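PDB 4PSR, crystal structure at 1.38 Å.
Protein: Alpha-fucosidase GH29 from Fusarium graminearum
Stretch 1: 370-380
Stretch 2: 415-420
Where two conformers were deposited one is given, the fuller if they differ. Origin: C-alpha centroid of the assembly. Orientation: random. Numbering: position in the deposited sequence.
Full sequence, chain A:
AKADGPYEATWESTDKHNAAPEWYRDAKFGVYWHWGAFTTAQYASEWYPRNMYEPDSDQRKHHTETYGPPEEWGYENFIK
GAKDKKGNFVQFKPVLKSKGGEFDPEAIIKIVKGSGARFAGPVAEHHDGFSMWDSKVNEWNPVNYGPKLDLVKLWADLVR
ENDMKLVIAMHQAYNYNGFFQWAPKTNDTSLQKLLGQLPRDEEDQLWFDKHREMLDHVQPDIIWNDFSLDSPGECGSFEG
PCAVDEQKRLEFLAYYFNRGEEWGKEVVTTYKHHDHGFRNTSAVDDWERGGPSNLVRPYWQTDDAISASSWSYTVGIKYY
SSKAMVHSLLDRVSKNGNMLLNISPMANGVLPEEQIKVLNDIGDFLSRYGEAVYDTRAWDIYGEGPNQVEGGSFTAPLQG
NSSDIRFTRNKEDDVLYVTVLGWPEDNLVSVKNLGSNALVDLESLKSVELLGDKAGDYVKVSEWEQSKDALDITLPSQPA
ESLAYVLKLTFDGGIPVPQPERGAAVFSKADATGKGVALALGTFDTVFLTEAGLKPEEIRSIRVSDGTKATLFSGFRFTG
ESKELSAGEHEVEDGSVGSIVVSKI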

ATOM      1  N   GLY A 370      10.820  -8.844 -12.899  1.00 10.93           N
ATOM      2  CA  GLY A 370      11.092  -7.642 -12.108  1.00 11.77           C
ATOM      3  C   GLY A 370      11.397  -6.382 -12.916  1.00 14.35           C
ATOM      4  O   GLY A 370      11.114  -5.267 -12.459  1.00 12.88           O
ATOM      5  N   GLU A 371      11.958  -6.528 -14.119  1.00 12.55           N
ATOM      6  CA  GLU A 371      12.237  -5.387 -14.986  1.00 13.17           C
ATOM      7  C   GLU A 371      10.976  -4.525 -15.245  1.00 14.58           C
ATOM      8  O   GLU A 371      11.063  -3.304 -15.425  1.00 13.59           O
ATOM      9  CB  GLU A 371      12.815  -5.867 -16.329  1.00 14.10           C
ATOM     10  CG  GLU A 371      13.116  -4.715 -17.286  1.00 13.81           C
ATOM     11  CD  GLU A 371      13.623  -5.149 -18.657  1.00 17.41           C
ATOM     12  OE1 GLU A 371      13.919  -6.338 -18.862  1.00 21.02           O
ATOM     13  OE2 GLU A 371      13.682  -4.284 -19.536  1.00 18.01           O
ATOM     14  N   ALA A 372       9.819  -5.169 -15.299  1.00 12.61           N
ATOM     15  CA  ALA A 372       8.559  -4.485 -15.556  1.00 14.27           C
ATOM     16  C   ALA A 372       7.925  -3.867 -14.298  1.00 11.15           C
ATOM     17  O   ALA A 372       6.889  -3.208 -14.395  1.00 12.28           O
ATOM     18  CB  ALA A 372       7.569  -5.441 -16.222  1.00 14.56           C
ATOM     19  N   VAL A 373       8.521  -4.139 -13.141  1.00 11.75           N
ATOM     20  CA  VAL A 373       7.941  -3.756 -11.853  1.00 10.37           C
ATOM     21  C   VAL A 373       8.900  -2.836 -11.104  1.00  9.02           C
ATOM     22  O   VAL A 373       8.643  -1.629 -10.975  1.00 10.60           O
ATOM     23  CB  VAL A 373       7.552  -5.005 -11.034  1.00 11.20           C
ATOM     24  CG1 VAL A 373       6.943  -4.595  -9.685  1.00 12.54           C
ATOM     25  CG2 VAL A 373       6.554  -5.861 -11.811  1.00 14.12           C
ATOM     26  N   TYR A 374       9.980  -3.375 -10.556  1.00 10.70           N
ATOM     27  CA  TYR A 374      10.906  -2.551  -9.796  1.00  9.84           C
ATOM     28  C   TYR A 374      11.439  -1.426 -10.642  1.00 10.85           C
ATOM     29  O   TYR A 374      11.699  -1.591 -11.842  1.00 12.72           O
ATOM     30  CB  TYR A 374      12.080  -3.375  -9.341  1.00 11.69           C
ATOM     31  CG  TYR A 374      11.729  -4.606  -8.535  1.00 10.08           C
ATOM     32  CD1 TYR A 374      11.139  -4.521  -7.278  1.00 11.93           C
ATOM     33  CD2 TYR A 374      12.094  -5.862  -8.993  1.00 10.42           C
ATOM     34  CE1 TYR A 374      10.887  -5.677  -6.524  1.00 11.67           C
ATOM     35  CE2 TYR A 374      11.845  -7.009  -8.280  1.00 11.97           C
ATOM     36  CZ  TYR A 374      11.269  -6.919  -7.026  1.00 12.20           C
ATOM     37  OH  TYR A 374      11.052  -8.055  -6.306  1.00 12.70           O
ATOM     38  N   ASP A 375      11.617  -0.275 -10.002  1.00 11.08           N
ATOM     39  CA  ASP A 375      12.293   0.866 -10.624  1.00 11.32           C
ATOM     40  C   ASP A 375      11.521   1.479 -11.784  1.00 13.43           C
ATOM     41  O   ASP A 375      12.038   2.365 -12.446  1.00 15.47           O
ATOM     42  CB  ASP A 375      13.716   0.485 -11.120  1.00 12.88           C
ATOM     43  CG  ASP A 375      14.593  -0.090 -10.032  1.00 23.04           C
ATOM     44  OD1 ASP A 375      14.334   0.090  -8.837  1.00 17.52           O
ATOM     45  OD2 ASP A 375      15.557  -0.794 -10.393  1.00 34.29           O
ATOM     46  N   THR A 376      10.283   1.058 -12.020  1.00 11.05           N
ATOM     47  CA  THR A 376       9.445   1.637 -13.071  1.00 10.82           C
ATOM     48  C   THR A 376       8.539   2.729 -12.484  1.00 10.92           C
ATOM     49  O   THR A 376       8.497   2.934 -11.271  1.00 10.86           O
ATOM     50  CB  THR A 376       8.536   0.589 -13.774  1.00 11.49           C
ATOM     51  OG1 THR A 376       7.513   0.103 -12.875  1.00 11.43           O
ATOM     52  CG2 THR A 376       9.333  -0.584 -14.348  1.00 11.64           C
ATOM     53  N   ARG A 377       7.856   3.440 -13.357  1.00  9.85           N
ATOM     54  CA  ARG A 377       6.844   4.397 -12.964  1.00 10.95           C
ATOM     55  C   ARG A 377       5.592   4.152 -13.803  1.00 11.01           C
ATOM     56  O   ARG A 377       5.631   3.572 -14.909  1.00 11.66           O
ATOM     57  CB  ARG A 377       7.342   5.825 -13.208  1.00 12.07           C
ATOM     58  CG  ARG A 377       8.566   6.246 -12.392  1.00 13.31           C
ATOM     59  CD  ARG A 377       8.232   6.317 -10.906  1.00 11.84           C
ATOM     60  NE  ARG A 377       9.380   6.755 -10.096  1.00 13.52           N
ATOM     61  CZ  ARG A 377      10.285   5.947  -9.556  1.00 12.72           C
ATOM     62  NH1 ARG A 377      10.230   4.629  -9.684  1.00 12.50           N
ATOM     63  NH2 ARG A 377      11.290   6.447  -8.852  1.00 12.47           N
ATOM     64  N   ALA A 378       4.468   4.633 -13.302  1.00 11.46           N
ATOM     65  CA  ALA A 378       3.222   4.529 -14.006  1.00 11.32           C
ATOM     66  C   ALA A 378       3.280   5.313 -15.308  1.00 12.79           C
ATOM     67  O   ALA A 378       3.985   6.332 -15.422  1.00 13.48           O
ATOM     68  CB  ALA A 378       2.102   5.079 -13.109  1.00 11.67           C
ATOM     69  N   TRP A 379       2.527   4.837 -16.288  1.00 11.64           N
ATOM     70  CA  TRP A 379       2.310   5.568 -17.536  1.00 11.83           C
ATOM     71  C   TRP A 379       1.217   6.613 -17.250  1.00 13.97           C
ATOM     72  O   TRP A 379       0.960   6.893 -16.093  1.00 16.35           O
ATOM     73  CB  TRP A 379       1.884   4.594 -18.622  1.00 13.34           C
ATOM     74  CG  TRP A 379       2.050   5.088 -20.030  1.00 13.57           C
ATOM     75  CD1 TRP A 379       2.956   6.004 -20.479  1.00 17.49           C
ATOM     76  CD2 TRP A 379       1.309   4.654 -21.174  1.00 12.70           C
ATOM     77  NE1 TRP A 379       2.815   6.172 -21.846  1.00 17.22           N
ATOM     78  CE2 TRP A 379       1.798   5.369 -22.289  1.00 12.77           C
ATOM     79  CE3 TRP A 379       0.252   3.764 -21.355  1.00 14.60           C
ATOM     80  CZ2 TRP A 379       1.289   5.193 -23.566  1.00 15.51           C
ATOM     81  CZ3 TRP A 379      -0.246   3.573 -22.641  1.00 14.76           C
ATOM     82  CH2 TRP A 379       0.279   4.300 -23.728  1.00 14.14           C
ATOM     83  N   ASP A 380       0.574   7.200 -18.266  1.00 13.42           N
ATOM     84  CA  ASP A 380      -0.555   8.088 -17.976  1.00 15.54           C
ATOM     85  C   ASP A 380      -1.885   7.353 -18.017  1.00 13.41           C
ATOM     86  O   ASP A 380      -2.904   7.915 -17.663  1.00 15.81           O
ATOM     87  CB  ASP A 380      -0.598   9.330 -18.873  1.00 19.16           C
ATOM     88  CG  ASP A 380       0.583  10.280 -18.619  1.00 22.57           C
ATOM     89  OD1 ASP A 380       0.958  10.547 -17.449  1.00 18.44           O
ATOM     90  OD2 ASP A 380       1.171  10.737 -19.614  1.00 23.09           O
ATOM     91  N   VAL A 415      10.675   3.281 -22.820  1.00 15.69           N
ATOM     92  CA  VAL A 415      10.273   1.876 -22.843  1.00 14.98           C
ATOM     93  C   VAL A 415       8.928   1.726 -22.120  1.00 13.36           C
ATOM     94  O   VAL A 415       8.765   2.175 -20.973  1.00 13.76           O
ATOM     95  CB  VAL A 415      11.298   0.942 -22.183  1.00 13.63           C
ATOM     96  CG1 VAL A 415      10.756  -0.464 -22.114  1.00 16.08           C
ATOM     97  CG2 VAL A 415      12.634   0.944 -22.963  1.00 16.07           C
ATOM     98  N   LEU A 416       7.960   1.149 -22.817  1.00 14.53           N
ATOM     99  CA  LEU A 416       6.657   0.822 -22.229  1.00 11.78           C
ATOM    100  C   LEU A 416       6.580  -0.674 -22.053  1.00 13.55           C
ATOM    101  O   LEU A 416       6.776  -1.442 -23.004  1.00 12.94           O
ATOM    102  CB  LEU A 416       5.536   1.299 -23.150  1.00 14.73           C
ATOM    103  CG  LEU A 416       4.074   1.155 -22.683  1.00 14.04           C
ATOM    104  CD1 LEU A 416       3.765   2.064 -21.459  1.00 14.41           C
ATOM    105  CD2 LEU A 416       3.109   1.415 -23.839  1.00 16.61           C
ATOM    106  N   TYR A 417       6.290  -1.104 -20.826  1.00 12.83           N
ATOM    107  CA  TYR A 417       6.033  -2.504 -20.517  1.00 11.18           C
ATOM    108  C   TYR A 417       4.534  -2.737 -20.540  1.00 13.05           C
ATOM    109  O   TYR A 417       3.773  -2.003 -19.891  1.00 12.84           O
ATOM    110  CB  TYR A 417       6.608  -2.877 -19.149  1.00 12.08           C
ATOM    111  CG  TYR A 417       8.113  -2.706 -19.087  1.00 12.46           C
ATOM    112  CD1 TYR A 417       8.957  -3.672 -19.629  1.00 13.81           C
ATOM    113  CD2 TYR A 417       8.683  -1.557 -18.552  1.00 13.04           C
ATOM    114  CE1 TYR A 417      10.310  -3.511 -19.614  1.00 12.66           C
ATOM    115  CE2 TYR A 417      10.057  -1.386 -18.561  1.00 13.42           C
ATOM    116  CZ  TYR A 417      10.857  -2.368 -19.069  1.00 15.10           C
ATOM    117  OH  TYR A 417      12.241  -2.190 -19.083  1.00 18.60           O
ATOM    118  N   VAL A 418       4.123  -3.713 -21.327  1.00 12.47           N
ATOM    119  CA  VAL A 418       2.735  -4.109 -21.477  1.00 10.65           C
ATOM    120  C   VAL A 418       2.601  -5.497 -20.910  1.00 12.99           C
ATOM    121  O   VAL A 418       3.055  -6.482 -21.513  1.00 14.11           O
ATOM    122  CB  VAL A 418       2.315  -4.127 -22.941  1.00 14.04           C
ATOM    123  CG1 VAL A 418       0.854  -4.593 -23.062  1.00 15.33           C
ATOM    124  CG2 VAL A 418       2.525  -2.754 -23.565  1.00 15.99           C
ATOM    125  N   THR A 419       1.998  -5.584 -19.735  1.00 12.14           N
ATOM    126  CA  THR A 419       1.913  -6.843 -19.027  1.00 11.46           C
ATOM    127  C   THR A 419       0.507  -7.404 -19.174  1.00 12.23           C
ATOM    128  O   THR A 419      -0.461  -6.763 -18.795  1.00 12.76           O
ATOM    129  CB  THR A 419       2.309  -6.707 -17.516  1.00 11.93           C
ATOM    130  OG1 THR A 419       3.679  -6.289 -17.402  1.00 13.81           O
ATOM    131  CG2 THR A 419       2.181  -8.022 -16.811  1.00 11.91           C
ATOM    132  N   VAL A 420       0.407  -8.595 -19.765  0.74 11.88           N
ATOM    133  CA  VAL A 420      -0.873  -9.233 -20.064  0.74 10.26           C
ATOM    134  C   VAL A 420      -1.120 -10.318 -19.018  0.74 10.74           C
ATOM    135  O   VAL A 420      -0.226 -11.079 -18.676  0.74 12.42           O
ATOM    136  CB  VAL A 420      -0.942  -9.770 -21.539  0.74 11.98           C
ATOM    137  CG1 VAL A 420       0.072 -10.887 -21.792  0.74 16.13           C
ATOM    138  CG2 VAL A 420      -2.353 -10.207 -21.922  0.74 14.35           C
TER

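Two aromatic rings, one contributed by each stretch, organise this contact, yet they do not meet each other: each has aliphatic carbon of the other stretch over one face, and a single hydrogen bond supplies the only polar link. The example illustrates a general principle, that a segment can be held against a strand without any backbone pairing, provided that flat side chains find small or branched partners to lie against.

The larger share of the contact belongs to Y417, in the strand 415-420. Its ring lies with one face against the short 3-10 segment 370-372, so that the CA of A372 stands 4.1 Å from the centroid of the Y417 ring and only 16° off the ring normal. This is a CH-pi contact, in which the weakly polarised C-H of a backbone carbon faces the pi electrons. Alanine fits the position: its CA lies over the ring, and its methyl, directed sideways, still packs against Y417 CG, with 4.0 Å between A372 CB and Y417 CG. The carbonyl oxygen of E371 also lies over a face of the same ring. The CA atoms of A372 and Y417 are also the nearest pair of CA atoms across the stretches, 5.9 Å apart.

At the far end of the ring, the tyrosine hydroxyl serves a second purpose. Y417 OH donates a hydrogen bond to E371 OE2, with 2.6 Å between the two oxygens, a short distance consistent with a strong bond to a carboxylate. The CA-to-CB bond of E371 points sideways to the strand, but the side chain is extended, with chi1 and chi2 both t, and this reach carries its carboxylate to the hydroxyl. Tyrosine thus combines an apolar face, buried against the 3-10 segment, with a polar tip that is satisfied near a partly exposed residue.

T376 adds a smaller contact, its CG2 lying 4.3 Å from Y417 CE2. The hydroxyl of T376 is occupied within its own stretch, where OG1 donates to V373 O at 2.8 Å. That bond spans the type II turn from V373 to T376, whose backbone bond from T376 N to V373 O is weak at 3.3 Å. One threonine therefore supports the turn with its hydroxyl and meets the tyrosine with its methyl.

The second aromatic contact reverses the roles. Here the first stretch supplies the ring, W379, and the strand supplies the aliphatic group, L416. The CD1 of L416 sits 3.8 Å from the centroid of the five-membered ring of W379, 18° off the normal, and approaches W379 CD2 to 3.6 Å. Both CA-to-CB bonds point toward the other stretch, and the branched end of leucine delivers a methyl to the indole face. Both residues are buried, as befits a broad apolar surface. By contrast, V418 directs its CA-to-CB bond away and makes no contact here.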